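Long-range contacts in microcin B17-processing protein McbD (Escherichia coli str. K-12 substr. MG1655, PDB 6GRH), which is necessary to process the inactive microcin B17 precursor into the active peptide, and belongs to the YcaO cyclodehydratase family: residues S30-Y35 against G53-Y58; R37-S42 against F59-F64; V127-D132 against K356-D361; D145-G150 against F363-N368; V226-G231 against K253-S258. The protein carries 1 engineered substitution. All coordinates share one frame; numbering follows the deposited sequence.

Contact 1: residues S30-Y35 against G53-Y58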
# COMPACT_ATOMS: atom_id res chain seq x y z
N SER E 30 24.28 14.56 4.91
CA SER E 30 23.58 13.88 6.01
C SER E 30 24.02 14.49 7.31
O SER E 30 25.18 14.84 7.46
CB SER E 30 23.88 12.38 6.02
OG SER E 30 23.38 11.74 4.85
N GLN E 31 23.10 14.60 8.26
CA GLN E 31 23.38 15.32 9.49
C GLN E 31 22.70 14.64 10.68
O GLN E 31 21.59 14.13 10.55
CB GLN E 31 22.91 16.76 9.33
CG GLN E 31 23.21 17.65 10.52
CD GLN E 31 22.96 19.12 10.24
OE1 GLN E 31 23.90 19.89 10.10
NE2 GLN E 31 21.72 19.51 10.16
N ILE E 32 23.40 14.61 11.81
CA ILE E 32 22.86 14.19 13.08
C ILE E 32 22.83 15.38 14.03
O ILE E 32 23.82 16.06 14.20
CB ILE E 32 23.66 13.02 13.66
CG1 ILE E 32 23.40 11.79 12.78
CG2 ILE E 32 23.28 12.75 15.12
CD1 ILE E 32 24.27 10.60 13.06
N TRP E 33 21.67 15.65 14.63
CA TRP E 33 21.51 16.70 15.63
C TRP E 33 21.21 16.01 16.96
O TRP E 33 20.45 15.04 17.01
CB TRP E 33 20.41 17.69 15.21
CG TRP E 33 20.04 18.77 16.25
CD1 TRP E 33 20.71 19.92 16.50
CD2 TRP E 33 18.90 18.77 17.14
NE1 TRP E 33 20.09 20.64 17.50
CE2 TRP E 33 18.97 19.96 17.90
CE3 TRP E 33 17.83 17.90 17.35
CZ2 TRP E 33 18.01 20.29 18.87
CZ3 TRP E 33 16.88 18.23 18.33
CH2 TRP E 33 16.98 19.42 19.07
N ASP E 34 21.86 16.49 18.02
CA ASP E 34 21.72 15.92 19.35
C ASP E 34 21.75 17.07 20.37
O ASP E 34 22.60 17.09 21.24
CB ASP E 34 22.85 14.90 19.60
CG ASP E 34 22.50 13.86 20.68
OD1 ASP E 34 21.30 13.74 21.04
OD2 ASP E 34 23.45 13.16 21.15
N TYR E 35 20.79 17.99 20.26
CA TYR E 35 20.64 19.11 21.21
C TYR E 35 21.98 19.86 21.23
O TYR E 35 22.57 20.06 20.17
CB TYR E 35 20.21 18.60 22.60
CG TYR E 35 18.99 17.71 22.54
CD1 TYR E 35 17.72 18.26 22.39
CD2 TYR E 35 19.11 16.33 22.62
CE1 TYR E 35 16.59 17.44 22.32
CE2 TYR E 35 18.00 15.50 22.56
CZ TYR E 35 16.75 16.06 22.40
OH TYR E 35 15.67 15.24 22.33
N GLY E 53 29.49 8.56 7.08
CA GLY E 53 30.28 9.64 7.60
C GLY E 53 29.58 10.41 8.70
O GLY E 53 30.22 10.77 9.68
N ALA E 54 28.29 10.71 8.54
CA ALA E 54 27.57 11.46 9.56
C ALA E 54 27.48 10.64 10.84
O ALA E 54 27.68 11.20 11.93
CB ALA E 54 26.19 11.86 9.11
N ILE E 55 27.18 9.34 10.70
CA ILE E 55 27.12 8.43 11.86
C ILE E 55 28.50 8.36 12.56
O ILE E 55 28.58 8.44 13.76
CB ILE E 55 26.67 7.01 11.45
CG1 ILE E 55 25.24 7.01 10.93
CG2 ILE E 55 26.79 6.00 12.62
CD1 ILE E 55 24.92 5.80 10.07
N GLY E 56 29.56 8.15 11.79
CA GLY E 56 30.93 8.12 12.30
C GLY E 56 31.38 9.40 12.96
O GLY E 56 31.98 9.37 14.03
N GLU E 57 31.05 10.54 12.37
CA GLU E 57 31.33 11.85 12.95
C GLU E 57 30.62 12.01 14.31
O GLU E 57 31.21 12.50 15.28
CB GLU E 57 30.89 12.94 11.97
CG GLU E 57 31.15 14.39 12.39
CD GLU E 57 32.62 14.74 12.44
OE1 GLU E 57 33.35 14.36 11.51
OE2 GLU E 57 33.04 15.39 13.43
N TYR E 58 29.36 11.58 14.36
CA TYR E 58 28.61 11.60 15.59
C TYR E 58 29.26 10.71 16.67
O TYR E 58 29.45 11.17 17.79
CB TYR E 58 27.15 11.14 15.36
CG TYR E 58 26.42 11.01 16.66
CD1 TYR E 58 26.01 12.14 17.33
CD2 TYR E 58 26.17 9.78 17.23
CE1 TYR E 58 25.35 12.06 18.54
CE2 TYR E 58 25.51 9.69 18.47
CZ TYR E 58 25.12 10.83 19.11
OH TYR E 58 24.46 10.76 20.30

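Contact 2: residues R37-S42 against F59-F64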
# COMPACT_ATOMS: atom_id res chain seq x y z
N ARG E 37 24.46 18.54 23.24
CA ARG E 37 25.36 17.57 23.80
C ARG E 37 26.70 17.65 23.05
O ARG E 37 27.75 17.64 23.68
CB ARG E 37 24.77 16.17 23.72
CG ARG E 37 23.59 15.95 24.64
CD ARG E 37 22.63 14.90 24.07
NE ARG E 37 21.59 14.55 25.03
CZ ARG E 37 20.59 13.70 24.78
NH1 ARG E 37 20.47 13.12 23.58
NH2 ARG E 37 19.69 13.45 25.73
N ILE E 38 26.61 17.73 21.72
CA ILE E 38 27.72 18.06 20.80
C ILE E 38 27.16 19.00 19.73
O ILE E 38 25.94 19.14 19.63
CB ILE E 38 28.34 16.83 20.12
CG1 ILE E 38 27.26 16.00 19.40
CG2 ILE E 38 29.06 15.97 21.14
CD1 ILE E 38 27.81 14.92 18.49
N THR E 39 28.00 19.63 18.93
CA THR E 39 27.48 20.40 17.80
C THR E 39 27.06 19.38 16.71
O THR E 39 27.58 18.27 16.69
CB THR E 39 28.50 21.38 17.24
OG1 THR E 39 29.65 20.65 16.82
CG2 THR E 39 28.90 22.42 18.27
N PRO E 40 26.13 19.74 15.83
CA PRO E 40 25.62 18.75 14.86
C PRO E 40 26.73 18.09 14.02
O PRO E 40 27.68 18.74 13.63
CB PRO E 40 24.70 19.58 13.95
CG PRO E 40 24.34 20.76 14.75
CD PRO E 40 25.42 21.03 15.73
N ALA E 41 26.62 16.80 13.79
CA ALA E 41 27.63 16.06 13.05
C ALA E 41 27.15 15.83 11.63
O ALA E 41 26.01 15.40 11.42
CB ALA E 41 27.86 14.73 13.74
N SER E 42 28.01 16.08 10.64
CA SER E 42 27.58 15.88 9.26
C SER E 42 28.70 15.38 8.35
O SER E 42 29.86 15.41 8.71
CB SER E 42 27.05 17.20 8.72
OG SER E 42 28.10 18.14 8.68
N PHE E 59 29.56 9.46 16.34
CA PHE E 59 30.18 8.56 17.32
C PHE E 59 31.52 9.14 17.81
O PHE E 59 31.80 9.10 19.01
CB PHE E 59 30.44 7.17 16.75
CG PHE E 59 29.35 6.18 16.98
CD1 PHE E 59 29.40 5.32 18.09
CD2 PHE E 59 28.31 6.01 16.07
CE1 PHE E 59 28.41 4.36 18.31
CE2 PHE E 59 27.31 5.04 16.27
CZ PHE E 59 27.37 4.21 17.38
N GLU E 60 32.31 9.67 16.88
CA GLU E 60 33.61 10.25 17.21
C GLU E 60 33.48 11.42 18.19
O GLU E 60 34.09 11.41 19.24
CB GLU E 60 34.31 10.76 15.95
CG GLU E 60 35.67 11.37 16.22
CD GLU E 60 36.13 12.32 15.12
OE1 GLU E 60 36.05 11.91 13.95
OE2 GLU E 60 36.58 13.46 15.44
N ARG E 61 32.70 12.41 17.81
CA ARG E 61 32.53 13.61 18.62
C ARG E 61 31.86 13.34 19.95
O ARG E 61 32.26 13.92 20.97
CB ARG E 61 31.79 14.69 17.83
CG ARG E 61 32.61 15.11 16.61
CD ARG E 61 32.73 16.60 16.44
NE ARG E 61 31.43 17.12 16.08
CZ ARG E 61 31.07 17.56 14.87
NH1 ARG E 61 31.91 17.58 13.83
NH2 ARG E 61 29.85 18.02 14.72
N ARG E 62 30.88 12.45 19.97
CA ARG E 62 30.27 12.07 21.22
C ARG E 62 31.29 11.43 22.17
O ARG E 62 31.30 11.71 23.38
CB ARG E 62 29.08 11.14 21.02
CG ARG E 62 28.38 10.82 22.33
CD ARG E 62 27.15 9.94 22.11
NE ARG E 62 27.48 8.61 21.57
CZ ARG E 62 26.62 7.60 21.49
NH1 ARG E 62 25.34 7.71 21.89
NH2 ARG E 62 27.02 6.45 21.04
N HIS E 63 32.15 10.59 21.63
CA HIS E 63 33.16 9.94 22.46
C HIS E 63 34.12 10.95 23.15
O HIS E 63 34.29 10.93 24.38
CB HIS E 63 33.98 8.95 21.63
CG HIS E 63 35.01 8.24 22.45
ND1 HIS E 63 34.69 7.20 23.29
CD2 HIS E 63 36.35 8.41 22.53
CE1 HIS E 63 35.80 6.75 23.85
NE2 HIS E 63 36.82 7.47 23.41
N PHE E 64 34.74 11.79 22.33
CA PHE E 64 35.77 12.72 22.80
C PHE E 64 35.19 13.87 23.62
O PHE E 64 35.81 14.28 24.61
CB PHE E 64 36.64 13.20 21.63
CG PHE E 64 37.51 12.12 21.08
CD1 PHE E 64 38.66 11.74 21.76
CD2 PHE E 64 37.19 11.46 19.89
CE1 PHE E 64 39.48 10.73 21.25
CE2 PHE E 64 37.99 10.45 19.40
CZ PHE E 64 39.13 10.08 20.09
O HOH W 1 30.20 17.84 11.47

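Contact 3: residues V127-D132 against K356-D361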
# COMPACT_ATOMS: atom_id res chain seq x y z
N VAL E 127 44.14 14.81 29.65
CA VAL E 127 43.82 16.21 29.37
C VAL E 127 43.97 16.60 27.88
O VAL E 127 43.31 17.52 27.39
CB VAL E 127 44.66 17.14 30.26
CG1 VAL E 127 46.12 17.19 29.80
CG2 VAL E 127 44.04 18.54 30.33
N ILE E 128 44.84 15.89 27.17
CA ILE E 128 45.03 16.13 25.74
C ILE E 128 43.85 15.59 24.88
O ILE E 128 43.55 16.14 23.83
CB ILE E 128 46.38 15.54 25.26
CG1 ILE E 128 47.51 16.19 26.06
CG2 ILE E 128 46.60 15.80 23.77
CD1 ILE E 128 48.84 15.48 25.94
N ILE E 129 43.19 14.55 25.37
CA ILE E 129 42.22 13.77 24.60
C ILE E 129 40.76 14.13 24.86
O ILE E 129 39.97 14.22 23.92
CB ILE E 129 42.46 12.28 24.85
CG1 ILE E 129 43.32 11.76 23.70
CG2 ILE E 129 41.16 11.51 24.94
CD1 ILE E 129 44.51 10.93 24.13
N ALA E 130 40.41 14.34 26.12
CA ALA E 130 39.03 14.64 26.51
C ALA E 130 38.68 16.11 26.20
O ALA E 130 39.41 17.00 26.60
CB ALA E 130 38.88 14.35 28.00
N LEU E 131 37.57 16.36 25.51
CA LEU E 131 37.24 17.74 25.14
C LEU E 131 36.40 18.46 26.21
O LEU E 131 36.45 19.70 26.29
CB LEU E 131 36.63 17.79 23.75
CG LEU E 131 37.72 17.80 22.66
CD1 LEU E 131 39.12 17.59 23.22
CD2 LEU E 131 37.43 16.74 21.62
N ASP E 132 35.74 17.70 27.07
CA ASP E 132 34.95 18.31 28.17
C ASP E 132 35.87 18.85 29.28
O ASP E 132 37.05 18.51 29.34
CB ASP E 132 34.00 17.28 28.76
CG ASP E 132 34.73 16.22 29.56
OD1 ASP E 132 35.40 15.36 28.95
OD2 ASP E 132 34.68 16.28 30.81
N LYS E 356 42.90 8.44 18.51
CA LYS E 356 43.51 9.75 18.29
C LYS E 356 45.02 9.59 18.26
O LYS E 356 45.62 8.99 19.17
CB LYS E 356 43.11 10.76 19.38
CG LYS E 356 43.63 12.20 19.16
CD LYS E 356 43.36 13.02 20.41
CE LYS E 356 43.92 14.45 20.39
NZ LYS E 356 43.10 15.34 19.54
N ILE E 357 45.61 10.10 17.19
CA ILE E 357 47.04 10.12 17.05
C ILE E 357 47.55 11.44 17.59
O ILE E 357 47.10 12.50 17.16
CB ILE E 357 47.49 9.85 15.59
CG1 ILE E 357 47.16 8.39 15.28
CG2 ILE E 357 48.98 10.12 15.46
CD1 ILE E 357 47.58 7.89 13.94
N VAL E 358 48.50 11.32 18.53
CA VAL E 358 49.04 12.40 19.34
C VAL E 358 50.57 12.32 19.33
O VAL E 358 51.12 11.24 19.56
CB VAL E 358 48.63 12.27 20.83
CG1 VAL E 358 49.26 13.38 21.67
CG2 VAL E 358 47.13 12.30 20.97
N SER E 359 51.23 13.45 19.11
CA SER E 359 52.66 13.56 19.31
C SER E 359 53.08 14.91 19.92
O SER E 359 52.80 15.96 19.34
CB SER E 359 53.41 13.35 18.00
OG SER E 359 54.82 13.43 18.23
N PRO E 360 53.79 14.88 21.07
CA PRO E 360 54.37 16.15 21.60
C PRO E 360 55.55 16.70 20.79
O PRO E 360 56.01 17.80 21.09
CB PRO E 360 54.83 15.75 23.01
CG PRO E 360 55.18 14.30 22.87
CD PRO E 360 54.16 13.73 21.91
N ASP E 361 56.04 15.95 19.80
CA ASP E 361 57.03 16.45 18.84
C ASP E 361 56.46 17.13 17.59
O ASP E 361 57.22 17.64 16.75
CB ASP E 361 57.97 15.30 18.45
CG ASP E 361 58.93 14.94 19.57
OD1 ASP E 361 59.35 15.85 20.32
OD2 ASP E 361 59.27 13.74 19.72
O HOH W 2 40.75 15.07 21.40

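Contact 4: residues D145-G150 against F363-N368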
# COMPACT_ATOMS: atom_id res chain seq x y z
N ASP E 145 43.96 24.46 26.23
CA ASP E 145 43.37 24.45 24.89
C ASP E 145 43.43 23.05 24.25
O ASP E 145 44.50 22.51 24.03
CB ASP E 145 44.07 25.48 23.99
CG ASP E 145 43.96 26.90 24.54
OD1 ASP E 145 42.85 27.33 24.88
OD2 ASP E 145 44.98 27.59 24.67
N ARG E 146 42.25 22.47 24.00
CA ARG E 146 42.09 21.13 23.43
C ARG E 146 41.29 21.21 22.12
O ARG E 146 40.50 22.13 21.92
CB ARG E 146 41.24 20.26 24.37
CG ARG E 146 41.89 19.73 25.65
CD ARG E 146 42.01 20.70 26.79
NE ARG E 146 40.91 21.65 26.91
CZ ARG E 146 39.71 21.41 27.44
NH1 ARG E 146 39.38 20.21 27.93
NH2 ARG E 146 38.81 22.40 27.47
N ASP E 147 41.47 20.21 21.27
CA ASP E 147 40.65 20.06 20.07
C ASP E 147 40.70 18.63 19.56
O ASP E 147 41.34 17.78 20.19
CB ASP E 147 41.01 21.09 18.99
CG ASP E 147 42.37 20.84 18.32
OD1 ASP E 147 42.90 19.70 18.34
OD2 ASP E 147 42.90 21.83 17.77
N THR E 148 40.04 18.37 18.43
CA THR E 148 39.86 17.02 17.93
C THR E 148 40.85 16.60 16.84
O THR E 148 40.57 15.65 16.11
CB THR E 148 38.44 16.84 17.35
OG1 THR E 148 38.25 17.76 16.27
CG2 THR E 148 37.39 17.06 18.39
N CYS E 149 41.99 17.29 16.70
CA CYS E 149 43.01 16.89 15.70
C CYS E 149 43.45 15.46 15.89
O CYS E 149 43.73 15.03 17.01
CB CYS E 149 44.26 17.76 15.78
SG CYS E 149 43.95 19.43 15.21
N GLY E 150 43.48 14.72 14.79
CA GLY E 150 43.89 13.34 14.79
C GLY E 150 42.86 12.32 15.26
O GLY E 150 43.19 11.15 15.37
N PHE E 363 52.71 19.63 16.47
CA PHE E 363 51.68 20.45 17.12
C PHE E 363 50.63 19.59 17.84
O PHE E 363 50.09 18.66 17.27
CB PHE E 363 51.03 21.39 16.12
CG PHE E 363 51.97 22.42 15.59
CD1 PHE E 363 52.28 23.54 16.36
CD2 PHE E 363 52.57 22.26 14.36
CE1 PHE E 363 53.15 24.49 15.89
CE2 PHE E 363 53.44 23.21 13.88
CZ PHE E 363 53.75 24.32 14.64
N LEU E 364 50.39 19.88 19.12
CA LEU E 364 49.40 19.12 19.90
C LEU E 364 47.96 19.50 19.55
O LEU E 364 47.05 18.71 19.77
CB LEU E 364 49.65 19.27 21.42
CG LEU E 364 50.77 18.36 21.95
CD1 LEU E 364 51.13 18.72 23.38
CD2 LEU E 364 50.41 16.89 21.88
N HIS E 365 47.76 20.69 19.04
CA HIS E 365 46.45 21.11 18.57
C HIS E 365 46.64 22.22 17.54
O HIS E 365 47.77 22.61 17.28
CB HIS E 365 45.59 21.56 19.76
CG HIS E 365 46.17 22.72 20.52
ND1 HIS E 365 46.12 24.01 20.04
CD2 HIS E 365 46.75 22.79 21.73
CE1 HIS E 365 46.68 24.82 20.92
NE2 HIS E 365 47.06 24.10 21.96
N MET E 366 45.56 22.75 16.97
CA MET E 366 45.69 23.66 15.82
C MET E 366 45.41 25.14 16.08
O MET E 366 45.35 25.93 15.13
CB MET E 366 44.82 23.15 14.66
CG MET E 366 43.33 23.41 14.75
SD MET E 366 42.50 22.89 13.23
CE MET E 366 42.98 24.16 12.07
N ASN E 367 45.26 25.52 17.34
CA ASN E 367 45.03 26.91 17.71
C ASN E 367 46.32 27.61 18.16
O ASN E 367 46.65 27.61 19.34
CB ASN E 367 43.97 26.98 18.81
CG ASN E 367 43.63 28.39 19.22
OD1 ASN E 367 44.03 29.36 18.56
ND2 ASN E 367 42.88 28.53 20.31
N ASN E 368 47.05 28.23 17.24
CA ASN E 368 48.28 28.92 17.67
C ASN E 368 48.02 30.34 18.26
O ASN E 368 48.96 31.01 18.63
CB ASN E 368 49.43 28.85 16.64
CG ASN E 368 48.97 29.08 15.24
OD1 ASN E 368 49.12 28.21 14.36
ND2 ASN E 368 48.35 30.23 15.04
O HOH W 3 44.36 17.88 19.74

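Contact 5: residues V226-G231 against K253-S258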
# COMPACT_ATOMS: atom_id res chain seq x y z
N VAL E 226 45.74 18.22 0.16
CA VAL E 226 45.30 19.21 -0.81
C VAL E 226 44.40 20.23 -0.14
O VAL E 226 43.40 19.84 0.46
CB VAL E 226 44.62 18.55 -2.01
CG1 VAL E 226 44.05 19.59 -2.95
CG2 VAL E 226 45.63 17.67 -2.75
N LEU E 227 44.75 21.51 -0.25
CA LEU E 227 44.00 22.61 0.34
C LEU E 227 43.30 23.31 -0.79
O LEU E 227 43.95 23.73 -1.74
CB LEU E 227 44.95 23.60 1.02
CG LEU E 227 44.31 24.80 1.73
CD1 LEU E 227 43.47 24.38 2.91
CD2 LEU E 227 45.40 25.78 2.16
N THR E 228 41.97 23.39 -0.71
CA THR E 228 41.17 24.14 -1.67
C THR E 228 40.74 25.43 -0.97
O THR E 228 40.36 25.40 0.21
CB THR E 228 39.93 23.35 -2.13
OG1 THR E 228 39.41 22.57 -1.04
CG2 THR E 228 40.26 22.41 -3.29
N LEU E 229 40.81 26.53 -1.70
CA LEU E 229 40.50 27.86 -1.18
C LEU E 229 39.53 28.53 -2.12
O LEU E 229 39.66 28.41 -3.34
CB LEU E 229 41.77 28.69 -1.08
CG LEU E 229 42.80 28.25 -0.05
CD1 LEU E 229 44.03 29.14 -0.14
CD2 LEU E 229 42.22 28.27 1.36
N TYR E 230 38.56 29.22 -1.55
CA TYR E 230 37.53 29.93 -2.29
C TYR E 230 37.38 31.31 -1.71
O TYR E 230 37.42 31.48 -0.48
CB TYR E 230 36.18 29.23 -2.17
CG TYR E 230 35.02 30.05 -2.70
CD1 TYR E 230 34.77 30.13 -4.07
CD2 TYR E 230 34.18 30.75 -1.85
CE1 TYR E 230 33.72 30.87 -4.57
CE2 TYR E 230 33.12 31.50 -2.34
CZ TYR E 230 32.91 31.56 -3.71
OH TYR E 230 31.86 32.28 -4.22
N GLY E 231 37.16 32.28 -2.59
CA GLY E 231 36.76 33.62 -2.19
C GLY E 231 35.98 34.33 -3.28
O GLY E 231 36.21 34.10 -4.45
N LYS E 253 42.21 11.58 -5.31
CA LYS E 253 41.36 11.32 -4.18
C LYS E 253 41.42 12.46 -3.20
O LYS E 253 40.40 12.92 -2.73
CB LYS E 253 41.75 10.00 -3.50
CG LYS E 253 40.93 9.71 -2.26
CD LYS E 253 40.81 8.23 -1.90
CE LYS E 253 39.99 8.10 -0.60
NZ LYS E 253 39.67 6.68 -0.25
N ALA E 254 42.63 12.95 -2.89
CA ALA E 254 42.78 14.06 -1.94
C ALA E 254 42.07 15.30 -2.46
O ALA E 254 41.34 15.97 -1.72
CB ALA E 254 44.24 14.34 -1.65
N LEU E 255 42.23 15.59 -3.75
CA LEU E 255 41.59 16.77 -4.35
C LEU E 255 40.07 16.64 -4.29
O LEU E 255 39.39 17.59 -3.92
CB LEU E 255 42.05 17.01 -5.79
CG LEU E 255 41.32 18.10 -6.61
CD1 LEU E 255 41.17 19.38 -5.81
CD2 LEU E 255 42.08 18.40 -7.89
N CYS E 256 39.55 15.46 -4.65
CA CYS E 256 38.10 15.25 -4.63
C CYS E 256 37.52 15.40 -3.24
O CYS E 256 36.58 16.17 -3.06
CB CYS E 256 37.71 13.91 -5.30
SG CYS E 256 38.13 13.91 -7.07
N LYS E 257 38.12 14.74 -2.24
CA LYS E 257 37.68 14.91 -0.86
C LYS E 257 37.77 16.39 -0.41
O LYS E 257 36.86 16.91 0.20
CB LYS E 257 38.45 13.99 0.10
CG LYS E 257 38.23 12.48 -0.13
CD LYS E 257 38.19 11.69 1.19
N SER E 258 38.87 17.06 -0.76
CA SER E 258 39.05 18.47 -0.38
C SER E 258 37.93 19.39 -0.91
O SER E 258 37.41 20.25 -0.19
CB SER E 258 40.40 18.97 -0.87
OG SER E 258 40.60 20.30 -0.46

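Contact 1: residues S30-Y35 against G53-Y58
Gln31 and Ala54 bring their CA atoms to 5.7 Å of each other where strand 30-33 runs beside helix 53-58. The segment axes approach to 7.6 Å and their N-to-C directions differ by 31°, so strand and helix advance roughly together. The CB atoms of Ser30, Ile32 and Asp34 are directed at the helix, those of Gln31 and Trp33 away from it. At the start of the strand the methyl of Ala54 sits 3.6 Å from Ser30 O, while Ser30 OG turns to Ser50 OG. Ile32 bridges one turn of the helix, from Ala54 to Tyr58: CD1 lies 3.6 Å from Ala54 O, and CG2 is 3.6 Å from Tyr58 CD1, the two side chains crossing at about a right angle. With CG anti to the backbone N (chi1 174°), the Tyr58 ring extends from the helix toward Asp34, and its hydroxyl OH donates to Asp34 OD2 at 2.7 Å, with OD2 lying in the ring plane at the edge. The same bond arrives from above the carboxylate plane, 50° out of it. The other oxygen, Asp34 OD1, is held by a salt bridge to Arg37 and a bond from Ala14 N. Trp215 of a McbB subunit also packs on Ile32. A helix laid at a modest angle to a strand, with Ala54 and Tyr58 turned to the face that carries Ser30, Ile32 and Asp34, is typical of two-layer alpha/beta packing, here of helix 47-66 on the N-terminal antiparallel sheet.

Contact 2: residues R37-S42 against F59-F64
Arg61 presents its guanidinium to Thr39, Pro40 and Ala41: the methyl of Ala41 lies over one face, with CB 4.0 Å from NH2, and the carbonyl oxygens of Thr39 and Pro40 sit at the edge, near the plane. Arg61 NH2 donates to Thr39 O at 3.0 Å with a nearly straight N-H...O angle of 164°. That acceptor is within 1° of the guanidinium plane, although the donor stands above the carbonyl plane. The second approach, Arg61 NH2 to Pro40 O, is weak at best and too short to be relied on. On the other terminal nitrogen, NH1 donates to a water at 2.9 Å, and the same water accepts from Ser42 N; NH1 also forms a salt bridge with Glu57. The arginine chain is bent at chi2 and again at chi3 (-69°), the latter setting NE. Nearer the helix the contact is apolar, with Ile38 CD1 4.0 Å from Arg61 CB and Ile38 CG2 3.8 Å from Arg61 O. The chemistry is thus that of a cation shared between the carboxylate of Glu57 and neutral oxygens, Thr39 O and the water. With Glu57 fixing one terminal nitrogen and Thr39 the other, rotation of the group is restricted, and these acceptors would be expected to stabilise its positive charge.

Contact 3: residues V127-D132 against K356-D361
Ile128 and Val358 meet through methyls, Ile128 CG2 lying 4.2 Å from Val358 CG1, while Lys356 passes alongside with CE 3.9 Å from Ile128 O. Ile129 and Lys356 slide past each other in opposite directions. Their approach of 3.5 Å, Ile129 CG1 to Lys356 CD, belongs to one of two deposited conformers of the isoleucine and is therefore provisional. No direct hydrogen bond joins the segments; a water does. It donates to Ile129 O at 2.8 Å and accepts from Lys356 NZ at 3.0 Å. The lysine chain is extended as far as CE and bends only at chi4 (76°), which sets NZ. The ammonium group also donates to the carbonyls of Cys149 and Asp147, so this buried amine is met by three oxygens. Beyond Val358, Ser359 OG accepts from Asp361 N at 3.2 Å, an ST turn that shapes the chain as it leaves the strand. Backbone bonds of Lys356 to Tyr341, Ile357 to Gly150 and Val358 to Phe339 hold the strand between its two antiparallel neighbours. Phe64 of helix 47-66 covers Ile129 and Lys356, and Phe88 of helix 82-95 covers Ile128, placing the 127-132 loop against the end of strand 350-358 among these two helices.

Contact 4: residues D145-G150 against F363-N368
Asp147 reaches the backbone of Met366 with its carboxylate. Its CG stands between its own backbone N and carbonyl carbon (chi1 71°), and OD2 accepts from Met366 N at 2.9 Å on the syn lone pair, in a nearly straight bond (169°). OD2 also binds the hydroxyl of Tyr286, from helix 285-292. The carboxylate lies beside His365, its plane 89° from the imidazole, with OD2 3.4 Å from His365 CB. His365 likewise carries CG between backbone N and carbonyl carbon. Both ring nitrogens are engaged: ND1 accepts from Asn367 N at 3.2 Å, in the ring plane, and NE2 is hydrogen-bonded to Ala371 O. Asp145 covers one ring face off-centre in a CH-pi contact, its CB 4.3 Å from the His365 ring centroid, and Asp145 O comes to 3.2 Å from His365 CD2; Asp145 OD2 itself accepts a hydrogen bond from Ala371 N. Two irregular loops are joined here, one leading into strand 151-154 and the other leaving strand 350-358, which are antiparallel neighbours in the sheet. The first loop is shaped by an Asx turn: Asp147 OD1 accepts from Cys149 N at 3.1 Å, and this donor comes from above the carboxylate plane, so OD1 shapes its own loop while OD2 holds the other. Farther along, Cys149 SG packs 3.9 Å from Met366 CB.

Contact 5: residues V226-G231 against K253-S258
Val226 and Thr228 face Ala254, Leu255 and Ser258 where helix 251-275 packs on strand 224-231 of the mixed sheet. The segment axes come within 7.8 Å of each other, with 36° between their N-to-C directions. At the beginning of the strand segment, Val226 sets its two methyls against two successive helix residues: CG2 lies 3.8 Å from Ala254 CB, and CG1, anti to the backbone N (chi1 175°), lies 4.1 Å from Leu255 CD1. Val226 and Leu255 both also touch Ile213, on the adjacent strand 210-215, which continues this apolar surface across the sheet. The polar part of the contact gathers around Ser258, whose OG is anti to its backbone N (chi1 -177°). Ser258 OG is 2.6 Å from Thr228 OG1, a hydrogen bond in which either hydroxyl could be the donor. It is also 3.0 Å from Val226 O, but whether its one proton goes there is not settled. Thr228 was deposited in two conformers, so the hydroxyl pairing is established here for the conformer described and is uncertain for the other. Gly244 O, on the edge strand 241-248, is a further acceptor for Thr228 OG1 and weakly for Ser258 OG. These buried hydroxyls thus lie among backbone carbonyls of the sheet, while the apolar partners pack beside them. In chain order, strand 224-231 is followed by its antiparallel neighbour 241-248 and then by the helix, which returns over the first strand: a beta-beta-alpha succession in which the helix covers one face of the antiparallel part of the sheet, within the YcaO family region.

Contacts 1 and 2 use successive parts of helix 47-66 against neighbouring strands of one sheet; their centres are 7 Å apart, and Ile32 N probably bonds Ala41 O at 2.7 Å. From there Phe64 leads to contact 3, with Phe64 O 2.9 Å from Leu131 N, a probable hydrogen bond, although the two centres are 16 Å apart. Contacts 3 and 4, with centres 8 Å apart, alternate along the chain and meet directly at Lys356, whose NZ is 2.6 Å from Cys149 O. Contact 5 stands apart: it touches none of the others, and its centre is about 26 Å from that of contact 3, across the chain's centre. McbB subunits touch contacts 1 to 3.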